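Local structure of uncharacterized protein (Parabacteroides distasonis, 3LM3) at residues Leu25-Arg30 with Gly70-Gly75; Pro191-Thr196 with Glu327-Gln332; Phe343-Ser348 with Leu357-Phe362; Asp386-Asp391 with Trp409-Lys414. The protein is of unknown function but is probably a glycoside hydrolase or deacetylase acting on carbohydrate. All blocks are in the same frame, centred on the assembly; numbering follows the deposited sequence. Where two conformers were deposited one is given.

Contact 1 of 4, residues Leu25-Arg30 with Gly70-Gly75; sequences LCIMIR and GRLTWG
L25 to I29 runs parallel to T73 to G75, and L72 packs just before the second strand. Helix 53-64 lies between the two strands in sequence, so this is a beta-alpha-beta crossover in the central parallel sheet.

Four backbone hydrogen bonds join the strands. T73 N gives to L25 O at 2.9 Å, and I27 N gives to T73 O. G75 N gives to I27 O, and I29 N gives to G75 O at 2.8 Å. C26 CA also makes a CA-H...O contact of 2.9 Å with T73 O.

Apolar contacts fill the face with I27 and W74. With I27 CG1 anti to the carbonyl carbon (chi1 -62°), CG2 is anti to the backbone N, and it meets W74 CZ3 at 3.7 Å. I27 CD1 meets L72 CD2 at 3.6 Å, and L25 CD2 reaches the same L72 methyl at 3.7 Å. L72 CD1 sits over one face of the W74 ring, toward its rim. An alanine at I27 would probably open a gap between L72 CD2 and the W74 ring, where CD1 and CG2 had packed. Helix 53-64 covers this side through F63 and V56.

Polar ends are bound outside. W74 NE1 bonds D104, and T73 OG1 bonds E105. Beside L25, water 1 accepts from L25 N at 3.0 Å and lies 2.9 Å from R71 O.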
# COMPACT_ATOMS: atom_id res chain seq x y z
N LEU A 25 -9.42 3.20 -1.42
CA LEU A 25 -9.46 2.20 -2.47
C LEU A 25 -9.02 2.80 -3.79
O LEU A 25 -9.38 3.93 -4.13
CB LEU A 25 -10.88 1.68 -2.67
CG LEU A 25 -11.13 0.77 -3.88
CD1 LEU A 25 -10.37 -0.54 -3.76
CD2 LEU A 25 -12.65 0.51 -4.06
N CYS A 26 -8.25 2.04 -4.53
CA CYS A 26 -7.97 2.31 -5.94
C CYS A 26 -8.45 1.14 -6.79
O CYS A 26 -8.25 -0.03 -6.43
CB CYS A 26 -6.48 2.51 -6.16
SG CYS A 26 -5.95 2.51 -7.91
N ILE A 27 -9.12 1.47 -7.89
CA ILE A 27 -9.46 0.49 -8.94
C ILE A 27 -8.52 0.75 -10.12
O ILE A 27 -8.45 1.90 -10.62
CB ILE A 27 -10.95 0.56 -9.37
CG1 ILE A 27 -11.85 0.21 -8.19
CG2 ILE A 27 -11.21 -0.40 -10.56
CD1 ILE A 27 -13.30 0.37 -8.48
N MSE A 28 -7.80 -0.28 -10.55
CA MSE A 28 -6.80 -0.19 -11.61
C MSE A 28 -7.38 -0.60 -12.96
O MSE A 28 -8.08 -1.63 -13.06
CB MSE A 28 -5.60 -1.08 -11.32
CG MSE A 28 -4.51 -1.06 -12.34
SE MSE A 28 -3.12 -2.31 -11.85
CE MSE A 28 -1.75 -1.65 -13.06
N ILE A 29 -7.11 0.22 -13.97
CA ILE A 29 -7.50 -0.03 -15.35
C ILE A 29 -6.22 -0.19 -16.18
O ILE A 29 -5.31 0.62 -16.11
CB ILE A 29 -8.31 1.13 -15.93
CG1 ILE A 29 -9.50 1.52 -15.05
CG2 ILE A 29 -8.76 0.81 -17.38
CD1 ILE A 29 -10.49 0.46 -14.81
N ARG A 30 -6.14 -1.25 -17.00
CA ARG A 30 -4.91 -1.60 -17.74
C ARG A 30 -5.26 -2.32 -19.02
O ARG A 30 -6.42 -2.66 -19.22
CB ARG A 30 -3.98 -2.44 -16.84
CG ARG A 30 -4.53 -3.80 -16.48
CD ARG A 30 -3.93 -4.35 -15.21
NE ARG A 30 -4.18 -5.77 -15.09
CZ ARG A 30 -3.86 -6.49 -14.03
NH1 ARG A 30 -3.33 -5.92 -12.95
NH2 ARG A 30 -4.06 -7.82 -14.07
N GLY A 70 -18.85 7.68 -0.30
CA GLY A 70 -17.55 7.09 -0.65
C GLY A 70 -17.03 7.54 -1.99
O GLY A 70 -17.77 7.73 -2.97
N ARG A 71 -15.70 7.71 -2.04
CA ARG A 71 -15.02 7.93 -3.31
C ARG A 71 -13.71 7.19 -3.30
O ARG A 71 -13.21 6.76 -2.23
CB ARG A 71 -14.84 9.41 -3.61
CG ARG A 71 -14.08 10.15 -2.55
CD ARG A 71 -15.03 10.64 -1.44
NE ARG A 71 -14.37 11.59 -0.57
CZ ARG A 71 -14.89 12.08 0.54
NH1 ARG A 71 -16.13 11.76 0.90
NH2 ARG A 71 -14.19 12.92 1.28
N LEU A 72 -13.18 6.98 -4.50
CA LEU A 72 -12.02 6.13 -4.70
C LEU A 72 -11.11 6.72 -5.77
O LEU A 72 -11.44 7.71 -6.43
CB LEU A 72 -12.48 4.72 -5.06
CG LEU A 72 -13.33 4.51 -6.31
CD1 LEU A 72 -12.54 4.68 -7.62
CD2 LEU A 72 -14.04 3.12 -6.24
N THR A 73 -9.94 6.12 -5.94
CA THR A 73 -8.98 6.50 -6.95
C THR A 73 -9.04 5.53 -8.11
O THR A 73 -8.82 4.33 -7.91
CB THR A 73 -7.58 6.50 -6.35
OG1 THR A 73 -7.53 7.44 -5.26
CG2 THR A 73 -6.50 6.84 -7.36
N TRP A 74 -9.27 6.05 -9.30
CA TRP A 74 -9.12 5.28 -10.54
C TRP A 74 -7.70 5.45 -11.01
O TRP A 74 -7.23 6.57 -11.21
CB TRP A 74 -10.07 5.84 -11.59
CG TRP A 74 -11.52 5.71 -11.26
CD1 TRP A 74 -12.34 6.70 -10.75
CD2 TRP A 74 -12.37 4.56 -11.44
NE1 TRP A 74 -13.62 6.22 -10.61
CE2 TRP A 74 -13.66 4.91 -11.03
CE3 TRP A 74 -12.14 3.24 -11.90
CZ2 TRP A 74 -14.73 4.01 -11.08
CZ3 TRP A 74 -13.20 2.36 -11.96
CH2 TRP A 74 -14.49 2.74 -11.55
N GLY A 75 -7.00 4.36 -11.20
CA GLY A 75 -5.63 4.41 -11.65
C GLY A 75 -5.48 3.72 -12.99
O GLY A 75 -5.86 2.55 -13.13
O HOH W 1 -11.98 4.58 -0.80

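Contact 2 of 4, residues Pro191-Thr196 with Glu327-Gln332; sequences PFYPST and ELWRKQ
W329 is met on two sides by the 191-196 segment. P191 lies over one face of its indole. P191 CB is 3.5 Å from the centroid of the five-membered ring and only 7° off the ring normal. This is a CH-pi contact, and the proline ring crosses the indole obliquely. The backbone of the segment then runs on over the same face, with F192 N above the indole toward its rim. P191 O comes to 3.2 Å from W329 CZ2.

Y193 meets the far corner of the indole. W329 CZ3 sits over one face of the Y193 ring, toward its rim, 3.4 Å from Y193 CE2. The two six-membered rings are 5.1 Å apart at their centroids and their planes stand at 58°.

With CG anti to the backbone N (chi1 -173°), the W329 indole leaves helix 322-332 toward P191 and Y193. This helix follows strand 318-320. Such alternation of parallel strand and helix is consistent with the irregular beta/alpha barrel of this glycoside hydrolase and deacetylase clan. P191 and W329 also both pack on V213 of strand 213-216.

R330 crosses Y193 at about a right angle. Its CG touches Y193 OH at 3.5 Å, and that hydroxyl is also hydrogen-bonded to Y333 O. The R330 guanidinium turns away to two acids. NH1 gives to the syn lone pair of E327 OE1 at 2.9 Å, in the guanidinium plane, and NH2 bridges to D211. W329 NE1 bonds Y341 OH, which also bonds P191 O.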
# COMPACT_ATOMS: atom_id res chain seq x y z
N PRO A 191 1.94 6.42 6.91
CA PRO A 191 2.49 7.44 6.01
C PRO A 191 3.73 8.10 6.57
O PRO A 191 3.89 8.26 7.78
CB PRO A 191 1.36 8.46 5.90
CG PRO A 191 0.12 7.59 6.12
CD PRO A 191 0.52 6.67 7.23
N PHE A 192 4.64 8.46 5.66
CA PHE A 192 5.87 9.15 6.03
C PHE A 192 6.38 9.98 4.86
O PHE A 192 5.98 9.73 3.72
CB PHE A 192 6.97 8.16 6.48
CG PHE A 192 7.41 7.18 5.39
CD1 PHE A 192 6.64 6.06 5.12
CD2 PHE A 192 8.58 7.37 4.66
CE1 PHE A 192 7.02 5.16 4.15
CE2 PHE A 192 8.96 6.47 3.67
CZ PHE A 192 8.17 5.37 3.40
N TYR A 193 7.25 10.94 5.15
CA TYR A 193 7.99 11.68 4.11
C TYR A 193 9.30 10.94 3.83
O TYR A 193 10.10 10.72 4.74
CB TYR A 193 8.28 13.09 4.61
CG TYR A 193 7.09 13.98 4.85
CD1 TYR A 193 6.41 14.57 3.80
CD2 TYR A 193 6.69 14.30 6.13
CE1 TYR A 193 5.37 15.44 4.02
CE2 TYR A 193 5.62 15.16 6.36
CZ TYR A 193 4.99 15.75 5.32
OH TYR A 193 3.91 16.63 5.49
N PRO A 194 9.52 10.53 2.57
CA PRO A 194 10.71 9.76 2.25
C PRO A 194 11.97 10.65 2.18
O PRO A 194 11.90 11.86 1.97
CB PRO A 194 10.38 9.17 0.90
CG PRO A 194 9.49 10.26 0.25
CD PRO A 194 8.67 10.77 1.38
N SER A 195 13.10 9.99 2.37
CA SER A 195 14.42 10.57 2.21
C SER A 195 14.87 10.59 0.75
O SER A 195 14.59 9.67 -0.01
CB SER A 195 15.40 9.69 2.98
OG SER A 195 16.74 10.16 2.92
N THR A 196 15.65 11.63 0.38
CA THR A 196 16.30 11.62 -0.91
C THR A 196 17.23 10.40 -1.09
O THR A 196 17.53 10.00 -2.22
CB THR A 196 17.10 12.93 -1.12
OG1 THR A 196 17.96 13.15 -0.03
CG2 THR A 196 16.14 14.14 -1.26
N GLU A 327 -3.27 14.02 1.63
CA GLU A 327 -3.27 15.46 1.96
C GLU A 327 -3.84 15.72 3.34
O GLU A 327 -3.37 16.64 3.99
CB GLU A 327 -3.97 16.29 0.90
CG GLU A 327 -3.19 16.37 -0.42
CD GLU A 327 -1.89 17.15 -0.32
OE1 GLU A 327 -1.64 17.89 0.66
OE2 GLU A 327 -1.09 17.01 -1.26
N LEU A 328 -4.80 14.90 3.81
CA LEU A 328 -5.21 15.03 5.22
C LEU A 328 -4.05 14.76 6.17
O LEU A 328 -3.86 15.48 7.16
CB LEU A 328 -6.38 14.09 5.56
CG LEU A 328 -7.74 14.50 5.06
CD1 LEU A 328 -8.73 13.34 5.20
CD2 LEU A 328 -8.24 15.78 5.79
N TRP A 329 -3.25 13.75 5.86
CA TRP A 329 -2.09 13.43 6.68
C TRP A 329 -1.08 14.58 6.66
O TRP A 329 -0.61 15.03 7.70
CB TRP A 329 -1.47 12.10 6.25
CG TRP A 329 -0.39 11.62 7.15
CD1 TRP A 329 -0.52 10.76 8.20
CD2 TRP A 329 1.00 11.93 7.05
NE1 TRP A 329 0.70 10.54 8.78
CE2 TRP A 329 1.66 11.25 8.09
CE3 TRP A 329 1.76 12.73 6.18
CZ2 TRP A 329 3.04 11.33 8.29
CZ3 TRP A 329 3.12 12.80 6.37
CH2 TRP A 329 3.75 12.11 7.41
N ARG A 330 -0.80 15.09 5.47
CA ARG A 330 0.16 16.18 5.26
C ARG A 330 -0.28 17.47 5.94
O ARG A 330 0.57 18.28 6.33
CB ARG A 330 0.30 16.38 3.75
CG ARG A 330 1.25 17.47 3.31
CD ARG A 330 1.64 17.25 1.82
NE ARG A 330 2.44 18.36 1.31
CZ ARG A 330 1.98 19.46 0.73
NH1 ARG A 330 0.69 19.64 0.45
NH2 ARG A 330 2.84 20.40 0.36
N LYS A 331 -1.58 17.67 6.09
CA LYS A 331 -2.08 18.84 6.80
C LYS A 331 -1.71 18.81 8.28
O LYS A 331 -1.46 19.87 8.88
CB LYS A 331 -3.60 18.94 6.61
CG LYS A 331 -4.24 20.16 7.21
CD LYS A 331 -5.54 20.51 6.50
CE LYS A 331 -6.61 19.45 6.73
NZ LYS A 331 -7.99 20.00 6.47
N GLN A 332 -1.67 17.62 8.85
CA GLN A 332 -1.42 17.43 10.29
C GLN A 332 0.05 17.20 10.62
O GLN A 332 0.55 17.71 11.63
CB GLN A 332 -2.26 16.25 10.79
CG GLN A 332 -2.14 15.95 12.27
CD GLN A 332 -2.72 17.05 13.13
OE1 GLN A 332 -3.58 17.81 12.70
NE2 GLN A 332 -2.26 17.14 14.38

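Contact 3 of 4, residues Phe343-Ser348 with Leu357-Phe362; sequences FVERGS and LEIKWF
F343 to R346 and L357 to W361 are the two arms of a beta hairpin at one edge of a four-stranded antiparallel sheet. A ten-residue connection joins strand 341-346 to strand 357-363.

Two hydrogen-bonded pairs zip the arms together. F343 and W361 exchange N-H and C=O at 3.0 Å between F343 N and W361 O, and again between W361 N and F343 O. E345 and I359 do the same, with I359 N to E345 O at 2.8 Å. At the turn end, G347 N gives to L357 O at 3.2 Å.

R346 and E358 form a non-hydrogen-bonded pair, and their side chains close a salt bridge on that face of the sheet. E358 CG is anti to the backbone N (chi1 180°) and the chain runs on extended to CD, which brings the carboxylate to R346. R346 grips side-on, with two nitrogens, NE and NH2, on one oxygen. NE is 2.8 Å from E358 OE1, and NH2 is 3.2 Å from the same atom. Both come from the same face of the carboxylate, which is turned 31° from the guanidinium. E358 OE2 bridges to R373 of the next strand. R346 also makes a cation-pi contact with W375. Two arginines around one buried carboxylate would probably favour its charged form.

E345 and I359 share the other face with F343 and W361. I359 CG2 lies 3.8 Å from E345 CB, while the E345 carboxylate bonds H264 NE2. F343 CD2 reaches W361 CB at 4.3 Å, the ring turned edge-on to it.

Helices 255-277 and 222-225 pack against this second face. Strand 367-374 continues the sheet beyond strand 357-363, through backbone bonds from E358, K360 and F362.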
# COMPACT_ATOMS: atom_id res chain seq x y z
N PHE A 343 1.47 -0.78 16.49
CA PHE A 343 0.42 -1.75 16.24
C PHE A 343 0.60 -2.97 17.10
O PHE A 343 1.73 -3.34 17.41
CB PHE A 343 0.40 -2.18 14.77
CG PHE A 343 0.23 -1.04 13.82
CD1 PHE A 343 -1.02 -0.52 13.57
CD2 PHE A 343 1.32 -0.47 13.20
CE1 PHE A 343 -1.17 0.59 12.75
CE2 PHE A 343 1.16 0.64 12.34
CZ PHE A 343 -0.09 1.15 12.12
N VAL A 344 -0.52 -3.58 17.47
CA VAL A 344 -0.53 -4.87 18.18
C VAL A 344 -1.55 -5.77 17.48
O VAL A 344 -2.67 -5.31 17.18
CB VAL A 344 -0.92 -4.71 19.66
CG1 VAL A 344 -1.08 -6.08 20.33
CG2 VAL A 344 0.10 -3.84 20.38
N GLU A 345 -1.18 -7.01 17.21
CA GLU A 345 -2.10 -7.95 16.56
C GLU A 345 -1.88 -9.34 17.08
O GLU A 345 -0.75 -9.77 17.21
CB GLU A 345 -1.86 -7.97 15.06
CG GLU A 345 -2.82 -8.91 14.32
CD GLU A 345 -2.31 -9.45 13.03
OE1 GLU A 345 -1.28 -8.96 12.52
OE2 GLU A 345 -3.00 -10.35 12.45
N ARG A 346 -2.97 -10.05 17.35
CA ARG A 346 -2.94 -11.51 17.49
C ARG A 346 -3.54 -12.14 16.25
O ARG A 346 -4.36 -11.53 15.55
CB ARG A 346 -3.65 -11.99 18.74
CG ARG A 346 -2.90 -11.67 19.98
CD ARG A 346 -3.65 -12.11 21.22
NE ARG A 346 -2.82 -11.91 22.39
CZ ARG A 346 -3.07 -12.44 23.59
NH1 ARG A 346 -4.16 -13.17 23.79
NH2 ARG A 346 -2.23 -12.21 24.59
N GLY A 347 -3.15 -13.37 15.94
CA GLY A 347 -3.66 -14.00 14.72
C GLY A 347 -5.17 -14.16 14.77
O GLY A 347 -5.76 -14.34 15.84
N SER A 348 -5.81 -14.12 13.60
CA SER A 348 -7.24 -14.31 13.52
C SER A 348 -7.66 -15.72 13.85
O SER A 348 -8.83 -15.98 14.15
CB SER A 348 -7.76 -13.97 12.13
OG SER A 348 -7.26 -14.86 11.14
N LEU A 357 0.17 -16.44 17.92
CA LEU A 357 1.16 -15.37 17.77
C LEU A 357 0.60 -14.00 18.12
O LEU A 357 -0.53 -13.65 17.75
CB LEU A 357 1.71 -15.38 16.34
CG LEU A 357 2.46 -16.63 15.91
CD1 LEU A 357 2.84 -16.54 14.43
CD2 LEU A 357 3.72 -16.88 16.78
N GLU A 358 1.41 -13.21 18.83
CA GLU A 358 1.15 -11.81 19.09
C GLU A 358 2.31 -11.03 18.52
O GLU A 358 3.50 -11.28 18.88
CB GLU A 358 1.02 -11.52 20.57
CG GLU A 358 0.74 -10.06 20.85
CD GLU A 358 0.44 -9.82 22.31
OE1 GLU A 358 -0.71 -10.04 22.74
OE2 GLU A 358 1.38 -9.45 23.04
N ILE A 359 2.02 -10.10 17.60
CA ILE A 359 3.05 -9.26 17.00
C ILE A 359 2.85 -7.82 17.43
O ILE A 359 1.71 -7.35 17.51
CB ILE A 359 3.10 -9.39 15.45
CG1 ILE A 359 4.34 -8.69 14.89
CG2 ILE A 359 1.81 -8.84 14.76
CD1 ILE A 359 4.63 -9.13 13.45
N LYS A 360 3.95 -7.13 17.73
CA LYS A 360 3.92 -5.72 18.01
C LYS A 360 4.89 -5.04 17.05
O LYS A 360 6.06 -5.40 16.98
CB LYS A 360 4.36 -5.44 19.45
CG LYS A 360 3.39 -5.97 20.48
CD LYS A 360 3.78 -5.61 21.90
CE LYS A 360 2.69 -6.06 22.85
NZ LYS A 360 3.00 -5.82 24.30
N TRP A 361 4.41 -4.00 16.36
CA TRP A 361 5.25 -3.16 15.50
C TRP A 361 5.39 -1.77 16.11
O TRP A 361 4.44 -1.25 16.70
CB TRP A 361 4.62 -2.99 14.11
CG TRP A 361 5.02 -4.01 13.11
CD1 TRP A 361 4.27 -5.06 12.64
CD2 TRP A 361 6.29 -4.11 12.46
NE1 TRP A 361 5.00 -5.78 11.71
CE2 TRP A 361 6.24 -5.21 11.58
CE3 TRP A 361 7.48 -3.36 12.52
CZ2 TRP A 361 7.32 -5.60 10.81
CZ3 TRP A 361 8.56 -3.76 11.74
CH2 TRP A 361 8.47 -4.85 10.89
N PHE A 362 6.58 -1.20 15.96
CA PHE A 362 6.94 0.15 16.36
C PHE A 362 7.62 0.79 15.16
O PHE A 362 8.55 0.20 14.60
CB PHE A 362 7.91 0.12 17.55
CG PHE A 362 7.38 -0.63 18.74
CD1 PHE A 362 7.47 -2.01 18.79
CD2 PHE A 362 6.75 0.04 19.80
CE1 PHE A 362 6.99 -2.73 19.86
CE2 PHE A 362 6.26 -0.68 20.89
CZ PHE A 362 6.37 -2.05 20.91

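Contact 4 of 4, residues Asp386-Asp391 with Trp409-Lys414; sequences DFTRYD and WSLINK
The side-chain amide of N413 pairs with the backbone of R389 at the edge of strand 383-389. N413 OD1 accepts from R389 N at 2.9 Å, on a lone pair in the carbonyl plane. N413 ND2 gives to R389 O, also at 2.9 Å. The amide thus pairs with R389 as a neighbouring strand would, although the 409-414 segment has no regular structure. With N413 CG between the backbone N and the carbonyl carbon (chi1 43°), OD1 also takes a second donor, K414 N, at 2.8 Å. A leucine in place of N413 would probably leave R389 N, R389 O and K414 N without this partner.

The strand is an outermost strand of the four-stranded antiparallel sheet, and the loop leads on toward helix 434-443. F387 is also bonded through its backbone to I415.

Two waters bind T388 OG1 to the loop. Water 2 accepts from N413 N at 2.8 Å, and water 3 gives to L411 O. T388 OG1 itself gives to D386 OD1 at 2.8 Å.

K414 lies alongside F387, with its CB 3.9 Å from F387 CD2. Beyond it, R389 NH1 and K414 NZ come within 4.3 Å of each other. D436 bridges to both, which would probably ease their repulsion. R389 also grips D391 side-on, NE to OD1 and NH2 to OD2, each on a syn lone pair.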
# COMPACT_ATOMS: atom_id res chain seq x y z
N ASP A 386 12.34 -8.05 13.64
CA ASP A 386 12.76 -7.01 12.69
C ASP A 386 13.31 -5.85 13.50
O ASP A 386 12.69 -5.40 14.45
CB ASP A 386 11.58 -6.54 11.82
CG ASP A 386 12.03 -5.74 10.61
OD1 ASP A 386 12.28 -4.52 10.80
OD2 ASP A 386 12.05 -6.35 9.50
N PHE A 387 14.48 -5.36 13.11
CA PHE A 387 15.01 -4.10 13.60
C PHE A 387 15.74 -3.49 12.43
O PHE A 387 16.79 -4.01 12.01
CB PHE A 387 15.92 -4.30 14.80
CG PHE A 387 16.49 -3.01 15.33
CD1 PHE A 387 15.64 -2.02 15.83
CD2 PHE A 387 17.85 -2.78 15.33
CE1 PHE A 387 16.14 -0.82 16.29
CE2 PHE A 387 18.36 -1.57 15.81
CZ PHE A 387 17.51 -0.60 16.30
N THR A 388 15.15 -2.45 11.85
CA THR A 388 15.65 -1.83 10.64
C THR A 388 15.89 -0.36 10.97
O THR A 388 14.96 0.38 11.26
CB THR A 388 14.61 -1.97 9.51
OG1 THR A 388 14.31 -3.35 9.28
CG2 THR A 388 15.12 -1.36 8.19
N ARG A 389 17.16 0.05 10.94
CA ARG A 389 17.53 1.42 11.26
C ARG A 389 17.48 2.33 10.06
O ARG A 389 17.88 1.98 8.99
CB ARG A 389 18.95 1.43 11.84
CG ARG A 389 19.01 0.83 13.22
CD ARG A 389 20.41 0.85 13.78
NE ARG A 389 20.84 2.20 14.09
CZ ARG A 389 21.79 2.48 14.94
NH1 ARG A 389 22.43 1.51 15.59
NH2 ARG A 389 22.10 3.74 15.15
N TYR A 390 16.97 3.54 10.27
CA TYR A 390 16.88 4.55 9.24
C TYR A 390 17.91 5.64 9.40
O TYR A 390 18.11 6.42 8.47
CB TYR A 390 15.48 5.17 9.27
CG TYR A 390 14.37 4.18 9.09
CD1 TYR A 390 14.40 3.24 8.09
CD2 TYR A 390 13.21 4.26 9.88
CE1 TYR A 390 13.35 2.34 7.91
CE2 TYR A 390 12.15 3.39 9.70
CZ TYR A 390 12.23 2.41 8.73
OH TYR A 390 11.17 1.55 8.52
N ASP A 391 18.54 5.73 10.56
CA ASP A 391 19.58 6.74 10.77
C ASP A 391 20.84 6.43 9.99
O ASP A 391 21.61 7.33 9.62
CB ASP A 391 19.82 6.96 12.27
CG ASP A 391 20.36 5.74 12.99
OD1 ASP A 391 20.08 4.60 12.60
OD2 ASP A 391 21.06 5.94 13.99
N TRP A 409 14.77 -3.54 -4.05
CA TRP A 409 14.88 -2.20 -3.48
C TRP A 409 14.70 -2.19 -1.96
O TRP A 409 14.50 -1.13 -1.37
CB TRP A 409 13.86 -1.27 -4.14
CG TRP A 409 14.17 -0.97 -5.57
CD1 TRP A 409 14.25 -1.87 -6.59
CD2 TRP A 409 14.45 0.31 -6.15
NE1 TRP A 409 14.58 -1.24 -7.75
CE2 TRP A 409 14.72 0.10 -7.51
CE3 TRP A 409 14.55 1.61 -5.65
CZ2 TRP A 409 15.07 1.14 -8.37
CZ3 TRP A 409 14.84 2.64 -6.51
CH2 TRP A 409 15.13 2.40 -7.85
N SER A 410 14.76 -3.35 -1.32
CA SER A 410 14.52 -3.41 0.11
C SER A 410 15.57 -2.68 0.92
O SER A 410 16.75 -2.65 0.57
CB SER A 410 14.43 -4.85 0.59
OG SER A 410 13.31 -5.52 -0.01
N LEU A 411 15.12 -2.10 2.02
CA LEU A 411 16.01 -1.45 2.99
C LEU A 411 16.16 -2.41 4.17
O LEU A 411 15.23 -2.62 4.96
CB LEU A 411 15.44 -0.08 3.40
CG LEU A 411 16.42 0.87 4.09
CD1 LEU A 411 15.89 2.32 4.05
CD2 LEU A 411 16.73 0.42 5.54
N ILE A 412 17.34 -3.03 4.27
CA ILE A 412 17.59 -4.08 5.24
C ILE A 412 18.96 -3.83 5.86
O ILE A 412 19.93 -3.51 5.12
CB ILE A 412 17.57 -5.46 4.53
CG1 ILE A 412 16.15 -5.80 4.10
CG2 ILE A 412 18.08 -6.60 5.42
CD1 ILE A 412 16.00 -7.06 3.22
N ASN A 413 19.05 -3.92 7.17
CA ASN A 413 20.34 -3.82 7.82
C ASN A 413 20.40 -4.82 8.97
O ASN A 413 20.76 -5.96 8.72
CB ASN A 413 20.71 -2.36 8.17
CG ASN A 413 19.57 -1.57 8.78
OD1 ASN A 413 19.10 -1.86 9.86
ND2 ASN A 413 19.20 -0.49 8.09
N LYS A 414 19.98 -4.47 10.18
CA LYS A 414 20.28 -5.34 11.35
C LYS A 414 19.52 -6.70 11.34
O LYS A 414 20.14 -7.76 11.25
CB LYS A 414 20.04 -4.59 12.67
CG LYS A 414 20.84 -3.28 12.81
CD LYS A 414 22.33 -3.45 12.44
CE LYS A 414 23.24 -2.33 13.04
NZ LYS A 414 23.56 -2.52 14.50
O HOH W 2 16.83 -4.87 8.66
O HOH W 3 14.25 -4.49 6.80

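In the fold
Contacts 1 and 2 are buried, while contacts 3 and 4 are only partly buried. Contacts 1 and 3 lie on opposite sides of the chain's centre, their nearest atoms about 17 Å apart. Contact 1 belongs to a parallel sheet and relies on backbone bonds and apolar side chains. Contact 2 has no hydrogen bond across it; a proline and two aromatics do the work. Contacts 3 and 4 hold opposite edges of one antiparallel sheet, and they touch through W361 CH2 and D386 CB. Contact 3 is a regular strand pair with a salt bridge. Contact 4 uses an amide and waters instead.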